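Cellulose 1,4-beta-cellobiosidase (Thermobifida fusca, PDB 4JJJ) probably hydrolyses beta-1,4-glucan chains of cellulose as a cellobiohydrolase, through the family 48 glycoside hydrolase domain that makes up this chain. Local coordinates at residues Phe356-Leu360 and Asp434-Ile440; Gln367-Ile373 and Ala439-Trp444; Thr88-Asn94 and Thr140-Tyr144; Phe83-Gly87 and Ala168-Ile172; Leu562-Pro566 and Ile578-Phe584. The protein carries 1 engineered substitution. All coordinates share one frame; numbering follows the deposited sequence. Where two conformers were deposited one is given.

Interaction 1 (Phe356-Leu360 and Asp434-Ile440); sequences FDRQL and DARAEAI. With ZN (zinc ion), chain T; CA (calcium ion), chain G.
R436 starts beside its own backbone N (chi1 -57°) and bends at chi3 (-68°), which lays its guanidinium over L360. From the other helix, F356 holds CG anti to the backbone N (chi1 177°) and its ring reaches the same group. L360 CD1 sits against one guanidinium face, offset toward the rim, 3.5 Å from R436 CZ. F356 CE2 lies 3.5 Å from R436 NH2. Ring and guanidinium stand nearly perpendicular, and at 5.2 Å from R436 CZ to the F356 ring centroid any cation-pi attraction is weak at most.

D434 keeps the guanidinium from turning. R436 NE donates to D434 OD1 at 3.1 Å and R436 NH2 to D434 OD2 at 2.8 Å. Both bonds are nearly straight and use the syn lone pairs of the carboxylate. D434 is also the N-cap of helix 435-450, and its OD1 accepts from A437 N at 3.2 Å. Deeper in, L360 CD2 meets I440 CD1 at 4.4 Å. The contact joins helices 348-365 and 435-450 of the (alpha/alpha)6 barrel, whose short segments run nearly parallel.

D357 OD1 binds a zinc ion at 2.0 Å, with E361 as another ligand. Water 1 donates to D357 OD1 and accepts a weak bond from R436 NH1. The guanidinium charge is matched directly by D434, while a weak water bridge links it to zinc-bound D357, so its effect at the metal is probably modest.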
# COMPACT_ATOMS: atom_id res chain seq x y z
N PHE A 356 -16.12 -4.55 -8.46
CA PHE A 356 -16.93 -4.39 -7.26
C PHE A 356 -17.47 -5.75 -6.82
O PHE A 356 -17.35 -6.18 -5.65
CB PHE A 356 -18.01 -3.37 -7.53
CG PHE A 356 -18.99 -3.13 -6.41
CD1 PHE A 356 -18.58 -2.94 -5.12
CD2 PHE A 356 -20.35 -3.03 -6.64
CE1 PHE A 356 -19.46 -2.69 -4.09
CE2 PHE A 356 -21.26 -2.76 -5.65
CZ PHE A 356 -20.82 -2.59 -4.35
N ASP A 357 -18.14 -6.43 -7.74
CA ASP A 357 -18.67 -7.77 -7.50
C ASP A 357 -17.57 -8.77 -7.14
O ASP A 357 -17.69 -9.48 -6.11
CB ASP A 357 -19.41 -8.25 -8.75
CG ASP A 357 -19.79 -9.71 -8.71
OD1 ASP A 357 -20.46 -10.05 -7.73
OD2 ASP A 357 -19.31 -10.48 -9.63
N ARG A 358 -16.52 -8.83 -7.96
CA ARG A 358 -15.47 -9.79 -7.77
C ARG A 358 -14.75 -9.62 -6.38
O ARG A 358 -14.45 -10.59 -5.67
CB ARG A 358 -14.41 -9.71 -8.84
CG ARG A 358 -13.48 -10.91 -8.89
CD ARG A 358 -14.13 -12.18 -9.38
NE ARG A 358 -14.70 -12.15 -10.72
CZ ARG A 358 -13.96 -12.41 -11.81
NH1 ARG A 358 -12.67 -12.63 -11.77
NH2 ARG A 358 -14.52 -12.45 -12.99
N GLN A 359 -14.55 -8.35 -5.99
CA GLN A 359 -13.88 -8.09 -4.72
C GLN A 359 -14.75 -8.59 -3.57
O GLN A 359 -14.23 -9.20 -2.62
CB GLN A 359 -13.61 -6.61 -4.55
CG GLN A 359 -12.51 -6.05 -5.46
CD GLN A 359 -12.14 -4.62 -5.12
OE1 GLN A 359 -12.10 -4.19 -3.97
NE2 GLN A 359 -12.02 -3.84 -6.18
N LEU A 360 -16.08 -8.38 -3.59
CA LEU A 360 -16.90 -8.89 -2.54
C LEU A 360 -16.91 -10.40 -2.50
O LEU A 360 -16.90 -10.96 -1.36
CB LEU A 360 -18.34 -8.35 -2.66
CG LEU A 360 -18.46 -6.86 -2.22
CD1 LEU A 360 -19.74 -6.28 -2.86
CD2 LEU A 360 -18.45 -6.80 -0.70
N ASP A 434 -25.53 -2.85 1.64
CA ASP A 434 -25.15 -4.00 0.80
C ASP A 434 -25.18 -5.30 1.64
O ASP A 434 -24.37 -5.46 2.57
CB ASP A 434 -23.77 -3.78 0.17
CG ASP A 434 -23.47 -4.79 -0.91
OD1 ASP A 434 -23.34 -6.00 -0.59
OD2 ASP A 434 -23.34 -4.31 -2.07
N ALA A 435 -26.08 -6.19 1.29
CA ALA A 435 -26.27 -7.45 2.05
C ALA A 435 -25.00 -8.32 2.06
O ALA A 435 -24.84 -9.12 2.98
CB ALA A 435 -27.42 -8.24 1.48
N ARG A 436 -24.22 -8.24 1.02
CA ARG A 436 -22.98 -9.01 0.89
C ARG A 436 -22.00 -8.48 1.93
O ARG A 436 -21.34 -9.27 2.69
CB ARG A 436 -22.35 -8.95 -0.50
CG ARG A 436 -23.36 -9.46 -1.59
CD ARG A 436 -22.92 -9.06 -2.99
NE ARG A 436 -22.99 -7.64 -3.20
CZ ARG A 436 -22.83 -7.02 -4.37
NH1 ARG A 436 -22.53 -7.76 -5.43
NH2 ARG A 436 -22.83 -5.69 -4.46
N ALA A 437 -21.82 -7.19 1.95
CA ALA A 437 -21.00 -6.55 3.02
C ALA A 437 -21.47 -6.91 4.41
O ALA A 437 -20.70 -7.22 5.30
CB ALA A 437 -20.96 -5.08 2.83
N GLU A 438 -22.80 -6.86 4.59
CA GLU A 438 -23.41 -7.16 5.89
C GLU A 438 -23.05 -8.59 6.36
O GLU A 438 -22.66 -8.77 7.53
CB GLU A 438 -24.92 -7.05 5.76
CG GLU A 438 -25.64 -7.23 7.06
CD GLU A 438 -27.14 -7.12 6.95
OE1 GLU A 438 -27.71 -7.13 5.91
OE2 GLU A 438 -27.75 -7.01 7.98
N ALA A 439 -23.09 -9.55 5.43
CA ALA A 439 -22.77 -10.93 5.82
C ALA A 439 -21.36 -11.06 6.27
O ALA A 439 -21.10 -11.77 7.26
CB ALA A 439 -23.07 -11.89 4.72
N ILE A 440 -20.41 -10.43 5.56
CA ILE A 440 -19.01 -10.45 6.03
C ILE A 440 -18.87 -9.83 7.41
O ILE A 440 -18.23 -10.40 8.36
CB ILE A 440 -18.12 -9.74 4.98
CG1 ILE A 440 -18.09 -10.47 3.67
CG2 ILE A 440 -16.68 -9.66 5.52
CD1 ILE A 440 -17.51 -9.70 2.51
ZN ZN T . -20.88 -12.01 -7.74
CA CA G . -27.21 -8.68 9.94
O HOH W 1 -20.23 -10.04 -5.02
O HOH W 2 -22.05 -12.55 -9.34
O HOH W 3 -28.15 -7.25 11.59
O HOH W 4 -29.03 -9.80 10.47
O HOH W 5 -26.23 -6.54 10.54

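Interaction 2 (Gln367-Ile373 and Ala439-Trp444); sequences QSAEGGI and AILDKW. With CA (calcium ion), chain G.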
# COMPACT_ATOMS: atom_id res chain seq x y z
N GLN A 367 -13.08 -15.61 4.08
CA GLN A 367 -13.46 -15.49 5.45
C GLN A 367 -13.33 -16.83 6.21
O GLN A 367 -13.99 -17.83 5.92
CB GLN A 367 -14.89 -14.91 5.62
CG GLN A 367 -15.26 -14.64 7.05
CD GLN A 367 -16.39 -13.65 7.18
OE1 GLN A 367 -17.40 -13.76 6.48
NE2 GLN A 367 -16.20 -12.68 8.01
N SER A 368 -12.45 -16.82 7.17
CA SER A 368 -12.10 -18.00 8.00
C SER A 368 -13.28 -18.45 8.84
O SER A 368 -14.26 -17.70 9.12
CB SER A 368 -10.90 -17.69 8.89
OG SER A 368 -11.26 -16.66 9.85
N ALA A 369 -13.11 -19.65 9.41
CA ALA A 369 -14.06 -20.20 10.40
C ALA A 369 -14.29 -19.19 11.52
O ALA A 369 -15.41 -18.99 12.02
CB ALA A 369 -13.53 -21.47 10.97
N GLU A 370 -13.23 -18.57 12.04
CA GLU A 370 -13.30 -17.67 13.18
C GLU A 370 -13.85 -16.32 12.79
O GLU A 370 -14.46 -15.65 13.63
CB GLU A 370 -11.92 -17.55 13.83
CG GLU A 370 -11.56 -18.69 14.74
CD GLU A 370 -10.97 -19.86 13.99
OE1 GLU A 370 -10.47 -19.67 12.86
OE2 GLU A 370 -11.11 -21.04 14.52
N GLY A 371 -13.60 -15.85 11.57
CA GLY A 371 -14.17 -14.60 11.03
C GLY A 371 -13.19 -13.66 10.38
O GLY A 371 -13.56 -12.87 9.55
N GLY A 372 -11.91 -13.75 10.75
CA GLY A 372 -10.89 -12.98 10.07
C GLY A 372 -10.75 -13.36 8.61
O GLY A 372 -11.03 -14.49 8.21
N ILE A 373 -10.28 -12.44 7.80
CA ILE A 373 -10.14 -12.55 6.34
C ILE A 373 -8.75 -13.00 5.93
O ILE A 373 -7.74 -12.31 6.19
CB ILE A 373 -10.56 -11.29 5.61
CG1 ILE A 373 -11.87 -10.67 6.20
CG2 ILE A 373 -10.63 -11.51 4.11
CD1 ILE A 373 -13.12 -11.53 6.17
N ALA A 439 -23.09 -9.55 5.43
CA ALA A 439 -22.77 -10.93 5.82
C ALA A 439 -21.36 -11.06 6.27
O ALA A 439 -21.10 -11.77 7.26
CB ALA A 439 -23.07 -11.89 4.72
N ILE A 440 -20.41 -10.43 5.56
CA ILE A 440 -19.01 -10.45 6.03
C ILE A 440 -18.87 -9.83 7.41
O ILE A 440 -18.23 -10.40 8.36
CB ILE A 440 -18.12 -9.74 4.98
CG1 ILE A 440 -18.09 -10.47 3.67
CG2 ILE A 440 -16.68 -9.66 5.52
CD1 ILE A 440 -17.51 -9.70 2.51
N LEU A 441 -19.43 -8.63 7.57
CA LEU A 441 -19.35 -7.91 8.82
C LEU A 441 -19.98 -8.64 10.00
O LEU A 441 -19.44 -8.67 11.12
CB LEU A 441 -20.06 -6.59 8.61
CG LEU A 441 -19.30 -5.61 7.75
CD1 LEU A 441 -20.23 -4.53 7.19
CD2 LEU A 441 -18.20 -4.94 8.56
N ASP A 442 -21.14 -9.32 9.76
CA ASP A 442 -21.80 -9.98 10.87
C ASP A 442 -20.94 -11.09 11.45
O ASP A 442 -21.15 -11.41 12.64
CB ASP A 442 -23.18 -10.51 10.39
CG ASP A 442 -24.26 -9.40 10.27
OD1 ASP A 442 -24.14 -8.27 10.71
OD2 ASP A 442 -25.30 -9.81 9.65
N LYS A 443 -20.10 -11.72 10.64
CA LYS A 443 -19.18 -12.72 11.16
C LYS A 443 -17.85 -12.14 11.64
O LYS A 443 -17.27 -12.63 12.59
CB LYS A 443 -19.00 -13.75 10.07
CG LYS A 443 -18.14 -14.92 10.53
CD LYS A 443 -18.09 -16.11 9.59
CE LYS A 443 -17.26 -17.26 10.17
NZ LYS A 443 -17.29 -18.53 9.33
N TRP A 444 -17.37 -11.10 11.00
CA TRP A 444 -16.07 -10.52 11.40
C TRP A 444 -16.11 -9.72 12.66
O TRP A 444 -15.20 -9.78 13.47
CB TRP A 444 -15.51 -9.64 10.18
CG TRP A 444 -14.17 -9.06 10.39
CD1 TRP A 444 -12.98 -9.61 9.93
CD2 TRP A 444 -13.84 -7.86 11.05
NE1 TRP A 444 -11.96 -8.83 10.27
CE2 TRP A 444 -12.42 -7.76 11.01
CE3 TRP A 444 -14.56 -6.88 11.70
CZ2 TRP A 444 -11.74 -6.67 11.55
CZ3 TRP A 444 -13.87 -5.82 12.28
CH2 TRP A 444 -12.51 -5.72 12.21
CA CA G . -27.21 -8.68 9.94
O HOH W 6 -17.61 -20.65 11.60
O HOH W 5 -26.23 -6.54 10.54
O HOH W 3 -28.15 -7.25 11.59
O HOH W 4 -29.03 -9.80 10.47
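Q367 and K443 hold the loop after helix 348-365 to helix 435-450, two parts of the (alpha/alpha)6 barrel. The loop contains an ST motif: G371 N donates to S368 OG, and this hydroxyl donates in turn to G372 O.

Hydrogen bonds come first. Q367 NE2 uses both its hydrogens, donating to I440 O of the helix at 3.1 Å and to G371 O of its own loop at 3.1 Å. Both bonds are almost straight, and both acceptors lie in the amide plane. I440 O also takes the helical bond from W444 N. Q364 donates to Q367 OE1, so both ends of the amide are held. With an alanine in place of Q367, G371 O and I440 O would probably both lose the amide donor that ties loop to helix.

K443 is fully extended and crosses the Q367 side chain. Its NZ makes a weak bond to S368 O, a hydrogen bond to Y482 OH, and shares water 6 with A369 O.

Two apolar contacts add to these. I373 CD1 touches I440 CG2, and I373 CG1 meets W444 CD1 at 4.0 Å, the side chains crossing at about a right angle. W444 NE1 donates to Q418. On another side of the helix, D442 OD2 binds a calcium ion with E438. At the indole edge, near the ring plane, G371 O lies 3.3 Å from W444 CD1.

Interaction 3 (Thr88-Asn94 and Thr140-Tyr144); sequences TKDQPTN and TNEIY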
# COMPACT_ATOMS: atom_id res chain seq x y z
N THR A 88 5.99 14.53 -17.00
CA THR A 88 6.59 14.15 -18.28
C THR A 88 8.13 13.95 -18.16
O THR A 88 8.67 12.92 -18.63
CB THR A 88 6.28 15.23 -19.34
OG1 THR A 88 4.85 15.38 -19.45
CG2 THR A 88 6.97 14.86 -20.68
N LYS A 89 8.78 14.86 -17.45
CA LYS A 89 10.22 14.73 -17.19
C LYS A 89 10.57 13.40 -16.57
O LYS A 89 11.61 12.79 -16.90
CB LYS A 89 10.73 15.88 -16.30
CG LYS A 89 10.15 15.94 -14.87
CD LYS A 89 10.51 17.31 -14.28
CE LYS A 89 10.55 17.33 -12.78
NZ LYS A 89 9.22 17.55 -12.19
N ASP A 90 9.70 12.95 -15.66
CA ASP A 90 9.94 11.74 -14.90
C ASP A 90 9.61 10.45 -15.66
O ASP A 90 10.26 9.44 -15.47
CB ASP A 90 9.11 11.76 -13.61
CG ASP A 90 9.32 13.04 -12.76
OD1 ASP A 90 10.48 13.17 -12.28
OD2 ASP A 90 8.33 13.77 -12.52
N GLN A 91 8.60 10.48 -16.53
CA GLN A 91 8.21 9.34 -17.37
C GLN A 91 8.13 9.77 -18.84
O GLN A 91 7.08 9.89 -19.45
CB GLN A 91 6.88 8.70 -16.90
CG GLN A 91 5.73 9.70 -16.80
CD GLN A 91 4.40 9.02 -16.57
OE1 GLN A 91 4.08 8.05 -17.24
NE2 GLN A 91 3.57 9.55 -15.67
N PRO A 92 9.32 10.02 -19.44
CA PRO A 92 9.30 10.77 -20.74
C PRO A 92 9.09 10.00 -22.03
O PRO A 92 8.75 10.64 -23.07
CB PRO A 92 10.72 11.38 -20.74
CG PRO A 92 11.57 10.43 -19.96
CD PRO A 92 10.62 10.07 -18.79
N THR A 93 9.19 8.66 -21.99
CA THR A 93 9.23 7.88 -23.25
C THR A 93 8.09 6.84 -23.35
O THR A 93 8.27 5.81 -23.96
CB THR A 93 10.60 7.25 -23.41
OG1 THR A 93 10.94 6.48 -22.26
CG2 THR A 93 11.65 8.25 -23.66
N ASN A 94 6.91 7.15 -22.85
CA ASN A 94 5.79 6.24 -23.03
C ASN A 94 5.38 6.09 -24.52
O ASN A 94 4.73 5.13 -24.89
CB ASN A 94 4.55 6.66 -22.24
CG ASN A 94 4.71 6.46 -20.75
OD1 ASN A 94 4.62 5.32 -20.25
ND2 ASN A 94 4.87 7.54 -20.05
N THR A 140 -2.97 11.55 -23.78
CA THR A 140 -1.58 11.41 -23.42
C THR A 140 -1.25 9.91 -23.26
O THR A 140 -2.16 9.10 -23.03
CB THR A 140 -1.27 12.14 -22.10
OG1 THR A 140 0.04 11.92 -21.69
CG2 THR A 140 -2.11 11.60 -20.99
N ASN A 141 -0.01 9.52 -23.47
CA ASN A 141 0.45 8.18 -23.24
C ASN A 141 0.97 8.00 -21.81
O ASN A 141 1.38 6.89 -21.45
CB ASN A 141 1.57 7.83 -24.22
CG ASN A 141 1.10 7.73 -25.63
OD1 ASN A 141 0.02 7.21 -25.93
ND2 ASN A 141 1.90 8.40 -26.52
N GLU A 142 1.01 9.02 -20.98
CA GLU A 142 1.53 8.98 -19.68
C GLU A 142 0.52 8.23 -18.74
O GLU A 142 -0.68 8.24 -18.99
CB GLU A 142 1.74 10.41 -19.15
CG GLU A 142 2.91 11.08 -19.90
CD GLU A 142 3.18 12.51 -19.51
OE1 GLU A 142 2.67 12.97 -18.47
OE2 GLU A 142 3.88 13.27 -20.27
N ILE A 143 1.02 7.74 -17.61
CA ILE A 143 0.20 7.03 -16.56
C ILE A 143 -0.13 8.08 -15.55
O ILE A 143 0.77 8.77 -15.08
CB ILE A 143 0.99 5.92 -15.91
CG1 ILE A 143 1.31 4.89 -16.91
CG2 ILE A 143 0.31 5.30 -14.67
CD1 ILE A 143 0.21 4.08 -17.46
N TYR A 144 -1.39 8.20 -15.14
CA TYR A 144 -1.81 9.03 -14.06
C TYR A 144 -2.11 8.13 -12.81
O TYR A 144 -3.22 7.71 -12.62
CB TYR A 144 -3.04 9.83 -14.44
CG TYR A 144 -3.45 10.87 -13.43
CD1 TYR A 144 -4.42 10.67 -12.50
CD2 TYR A 144 -2.84 12.11 -13.45
CE1 TYR A 144 -4.79 11.66 -11.65
CE2 TYR A 144 -3.16 13.12 -12.60
CZ TYR A 144 -4.17 12.90 -11.68
OH TYR A 144 -4.57 13.96 -10.85
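The Q91 amide meets the backbone of I143 with both of its polar atoms. Q91 NE2 donates to I143 O at 3.0 Å, with the acceptor in the amide plane and the bond on a carbonyl lone pair. I143 N returns a bond to Q91 OE1 at 3.1 Å, nearly straight but tilted 26° from the amide carbonyl plane. The N94 amide comes in from that same face, and N94 ND2 also donates to Q91 OE1 at 3.0 Å. The paired bonds fix the amide's rotation and close a two-bond link to the backbone of I143. Q91 NE2 has a further acceptor in P86 O, and W303 NE1 donates to Q91 OE1.

Q91 CG sits between the backbone N and the carbonyl carbon (chi1 54°), and the extended chain beyond it carries the amide across to I143. N94 CB packs on N141 O at 3.3 Å. Toward solvent, T88 OG1 comes within 2.5 Å of E142 OE2, too short for the exact geometry of this bond to be trusted. An ST turn, E142 N to T140 OG1, shapes the second segment.

Both segments are loops, one following helix 71-83 and the other following helix 131-138. Strands 216-220 and 302-306 touch them through W217, Y219 and W303, and helix 250-263 covers I143 through Y262.

Interaction 4 (Phe83-Gly87 and Ala168-Ile172); sequences FIIPG and APAYI
The Y171 ring points its hydroxyl end at the bend formed by F83 to P86. Y171 OH comes 3.3 Å from I84 C and 3.4 Å from P86 CA, so the phenol tip rests on backbone. I84 O lies at the ring edge, in its plane, 3.7 Å from Y171 CE2. P86 meets the ring obliquely, with P86 CG 3.9 Å from Y171 CE2. The side chain leaves with CG beside the backbone N (chi1 -75°), which carries the ring across to the bend.

F83 and P169 form a second apolar pair. Their side chains lie at a slant to each other, and P169 CD approaches F83 CD1 at 3.6 Å. A168 CB touches the same ring at CE1. Between the two pairs, water 7 donates to F83 O and to P169 O, each at 2.8 Å, and so bridges the backbones. Replacing Y171 with an alanine is likely to open a gap beside P86 and take away one of the groups packed against the bend at I84 and I85.

The bend follows helix 71-83, and Y171 belongs to strand 170-173 of a four-stranded antiparallel sheet. L150 of the adjoining strand 149-151 touches I84, P169 and Y171. L27 and V29 of strand 27-30 pack on F83, while F53 of helix 50-67 packs on I84.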
# COMPACT_ATOMS: atom_id res chain seq x y z
N PHE A 83 4.47 16.11 -7.04
CA PHE A 83 5.60 15.45 -6.41
C PHE A 83 5.61 13.92 -6.51
O PHE A 83 6.63 13.34 -6.28
CB PHE A 83 5.83 15.88 -4.97
CG PHE A 83 6.14 17.33 -4.84
CD1 PHE A 83 7.29 17.84 -5.44
CD2 PHE A 83 5.27 18.18 -4.17
CE1 PHE A 83 7.60 19.21 -5.33
CE2 PHE A 83 5.56 19.53 -4.00
CZ PHE A 83 6.69 20.01 -4.60
N ILE A 84 4.48 13.29 -6.72
CA ILE A 84 4.45 11.82 -6.66
C ILE A 84 3.74 11.12 -7.84
O ILE A 84 3.91 9.94 -7.96
CB ILE A 84 3.93 11.32 -5.31
CG1 ILE A 84 4.51 9.93 -4.97
CG2 ILE A 84 2.42 11.35 -5.23
CD1 ILE A 84 4.25 9.48 -3.53
N ILE A 85 2.98 11.85 -8.65
CA ILE A 85 2.48 11.31 -9.91
C ILE A 85 3.56 11.74 -10.92
O ILE A 85 3.68 12.90 -11.17
CB ILE A 85 1.12 11.86 -10.30
CG1 ILE A 85 0.09 11.43 -9.22
CG2 ILE A 85 0.76 11.32 -11.67
CD1 ILE A 85 -1.33 11.83 -9.48
N PRO A 86 4.35 10.82 -11.46
CA PRO A 86 5.44 11.22 -12.31
C PRO A 86 5.00 12.15 -13.41
O PRO A 86 4.01 11.85 -14.13
CB PRO A 86 5.95 9.84 -12.84
CG PRO A 86 5.63 8.86 -11.69
CD PRO A 86 4.26 9.35 -11.28
N GLY A 87 5.78 13.25 -13.57
CA GLY A 87 5.44 14.14 -14.67
C GLY A 87 6.11 13.73 -15.95
O GLY A 87 6.80 12.76 -15.97
N ALA A 168 13.26 18.68 -4.89
CA ALA A 168 11.97 18.00 -4.85
C ALA A 168 12.29 16.64 -4.16
O ALA A 168 13.44 16.16 -4.22
CB ALA A 168 11.45 17.75 -6.21
N PRO A 169 11.30 16.01 -3.54
CA PRO A 169 11.50 14.66 -3.13
C PRO A 169 12.04 13.76 -4.25
O PRO A 169 11.55 13.89 -5.41
CB PRO A 169 10.05 14.23 -2.75
CG PRO A 169 9.33 15.51 -2.34
CD PRO A 169 9.90 16.46 -3.33
N ALA A 170 12.95 12.83 -3.96
CA ALA A 170 13.46 11.93 -4.99
C ALA A 170 12.54 10.73 -5.23
O ALA A 170 12.08 10.13 -4.24
CB ALA A 170 14.83 11.45 -4.66
N TYR A 171 12.37 10.32 -6.47
CA TYR A 171 11.63 9.05 -6.74
C TYR A 171 12.58 7.93 -6.56
O TYR A 171 13.59 7.85 -7.26
CB TYR A 171 11.10 9.08 -8.20
CG TYR A 171 9.91 9.95 -8.45
CD1 TYR A 171 10.05 11.30 -8.85
CD2 TYR A 171 8.61 9.46 -8.36
CE1 TYR A 171 8.91 12.09 -9.11
CE2 TYR A 171 7.49 10.24 -8.61
CZ TYR A 171 7.63 11.57 -9.00
OH TYR A 171 6.50 12.35 -9.28
N ILE A 172 12.30 7.00 -5.63
CA ILE A 172 13.17 5.92 -5.33
C ILE A 172 12.36 4.62 -5.22
O ILE A 172 11.12 4.64 -5.16
CB ILE A 172 13.90 6.16 -3.97
CG1 ILE A 172 12.98 6.50 -2.82
CG2 ILE A 172 14.89 7.32 -4.18
CD1 ILE A 172 13.65 6.22 -1.48
O HOH W 7 9.03 14.76 -6.27

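Interaction 5 (Leu562-Pro566 and Ile578-Phe584); sequences LYVPP and IEPGATF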
# COMPACT_ATOMS: atom_id res chain seq x y z
N LEU A 562 21.57 -9.11 3.80
CA LEU A 562 21.68 -8.34 2.56
C LEU A 562 22.52 -9.05 1.54
O LEU A 562 23.74 -9.28 1.77
CB LEU A 562 22.30 -6.97 2.87
CG LEU A 562 22.52 -6.09 1.66
CD1 LEU A 562 21.28 -5.95 0.77
CD2 LEU A 562 23.11 -4.82 2.10
N TYR A 563 21.87 -9.53 0.47
CA TYR A 563 22.59 -10.11 -0.64
C TYR A 563 23.10 -9.08 -1.62
O TYR A 563 22.38 -8.20 -2.05
CB TYR A 563 21.67 -11.13 -1.39
CG TYR A 563 22.33 -11.85 -2.56
CD1 TYR A 563 23.25 -12.82 -2.26
CD2 TYR A 563 22.11 -11.48 -3.85
CE1 TYR A 563 23.89 -13.50 -3.29
CE2 TYR A 563 22.73 -12.15 -4.92
CZ TYR A 563 23.67 -13.12 -4.58
OH TYR A 563 24.29 -13.80 -5.59
N VAL A 564 24.38 -9.27 -2.13
CA VAL A 564 24.93 -8.56 -3.22
C VAL A 564 25.60 -9.68 -4.12
O VAL A 564 26.25 -10.51 -3.51
CB VAL A 564 25.97 -7.53 -2.72
CG1 VAL A 564 26.58 -6.83 -3.85
CG2 VAL A 564 25.32 -6.53 -1.76
N PRO A 565 25.41 -9.61 -5.43
CA PRO A 565 26.09 -10.61 -6.33
C PRO A 565 27.61 -10.62 -6.18
O PRO A 565 28.21 -9.61 -6.04
CB PRO A 565 25.69 -10.21 -7.72
CG PRO A 565 24.41 -9.39 -7.53
CD PRO A 565 24.62 -8.69 -6.25
N PRO A 566 28.16 -11.83 -6.21
CA PRO A 566 29.65 -11.95 -6.16
C PRO A 566 30.16 -11.15 -7.32
O PRO A 566 29.56 -11.11 -8.41
CB PRO A 566 29.87 -13.40 -6.44
CG PRO A 566 28.66 -14.12 -6.00
CD PRO A 566 27.50 -13.14 -6.24
N ILE A 578 28.56 -0.81 -1.75
CA ILE A 578 27.65 -1.95 -2.05
C ILE A 578 28.51 -3.09 -2.61
O ILE A 578 28.93 -3.04 -3.74
CB ILE A 578 26.63 -1.56 -3.07
CG1 ILE A 578 25.94 -0.18 -2.74
CG2 ILE A 578 25.56 -2.64 -3.22
CD1 ILE A 578 25.30 0.52 -3.89
N GLU A 579 28.70 -4.09 -1.78
CA GLU A 579 29.50 -5.25 -2.10
C GLU A 579 29.07 -6.40 -1.20
O GLU A 579 28.47 -6.26 -0.09
CB GLU A 579 30.98 -5.00 -1.88
CG GLU A 579 31.26 -4.32 -0.63
CD GLU A 579 32.74 -4.02 -0.35
OE1 GLU A 579 33.54 -3.97 -1.33
OE2 GLU A 579 32.99 -3.94 0.89
N PRO A 580 29.42 -7.61 -1.61
CA PRO A 580 29.22 -8.72 -0.70
C PRO A 580 29.77 -8.54 0.66
O PRO A 580 30.88 -8.01 0.76
CB PRO A 580 29.87 -9.92 -1.45
CG PRO A 580 29.76 -9.48 -2.83
CD PRO A 580 30.00 -8.06 -2.90
N GLY A 581 28.97 -8.85 1.69
CA GLY A 581 29.27 -8.61 3.07
C GLY A 581 28.74 -7.27 3.67
O GLY A 581 28.83 -7.05 4.83
N ALA A 582 28.17 -6.43 2.79
CA ALA A 582 27.43 -5.29 3.26
C ALA A 582 26.26 -5.68 4.13
O ALA A 582 25.80 -6.82 4.16
CB ALA A 582 27.02 -4.42 2.11
N THR A 583 25.74 -4.69 4.85
CA THR A 583 24.59 -4.88 5.76
C THR A 583 23.61 -3.75 5.46
O THR A 583 23.90 -2.77 4.75
CB THR A 583 24.94 -4.83 7.21
OG1 THR A 583 25.40 -3.48 7.46
CG2 THR A 583 25.98 -5.92 7.65
N PHE A 584 22.39 -3.92 5.95
CA PHE A 584 21.38 -2.81 5.89
C PHE A 584 21.98 -1.48 6.33
O PHE A 584 21.79 -0.43 5.68
CB PHE A 584 20.17 -3.22 6.78
CG PHE A 584 19.11 -2.14 6.94
CD1 PHE A 584 19.24 -1.13 7.89
CD2 PHE A 584 18.01 -2.12 6.10
CE1 PHE A 584 18.28 -0.17 8.05
CE2 PHE A 584 17.06 -1.12 6.22
CZ PHE A 584 17.21 -0.16 7.20
O HOH W 8 26.11 -9.10 2.74
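L562 packs its side chain on A582, the last residue of a type II beta turn from E579 to A582, and on T583 just beyond it. The contact joins two loops of the family 48 catalytic domain. The first segment precedes strand 570-571, and the second begins at the end of strand 577-578. L562 CG lies anti to the backbone N (chi1 178°), which sends the branch toward the second loop. There L562 CD2 meets T583 O at 3.4 Å and A582 CB at 3.9 Å.

Y563 turns away from the turn and stacks edge-to-face with W556. V564 faces the turn again and covers its start. V564 CG1 touches P580 CD at 3.8 Å, V564 CG2 lies 3.6 Å from E579 O, and the same methyl meets I578 CG2 at 4.2 Å. One valine thus fills the angle between the end of strand 577-578 and the turn proline.

P565 and P566 run on past P580, whose CG lies 3.6 Å from P565 O. The turn is closed by A582 N donating to E579 O. G581 takes the positive phi (94°) usual at the third position of a type II turn.

A water ties the backbones together across the contact: water 8 donates to L562 O at 2.6 Å and to A582 O at 2.7 Å, and accepts a weak bond from G581 N.

Interactions 1 and 2 share A439 and I440 and lie along helix 435-450, their centres about 12 Å apart. E438 and D442, one from each, bind the same calcium ion. Interactions 3 and 4 form a second cluster, with centres about 13 Å apart. Q91 NE2 probably donates to P86 O at 2.8 Å, and D90 packs on Y171. In sequence, interaction 3 is nested inside the loop closed by interaction 4. The clusters are separate: interactions 1 and 4 are about 36 Å apart between centres. The I84 side chain of interaction 4 lies about 10 Å from a bound glucose unit. Interaction 5 stands apart, its L562 side chain about 5 Å from that of calcium ligand E185.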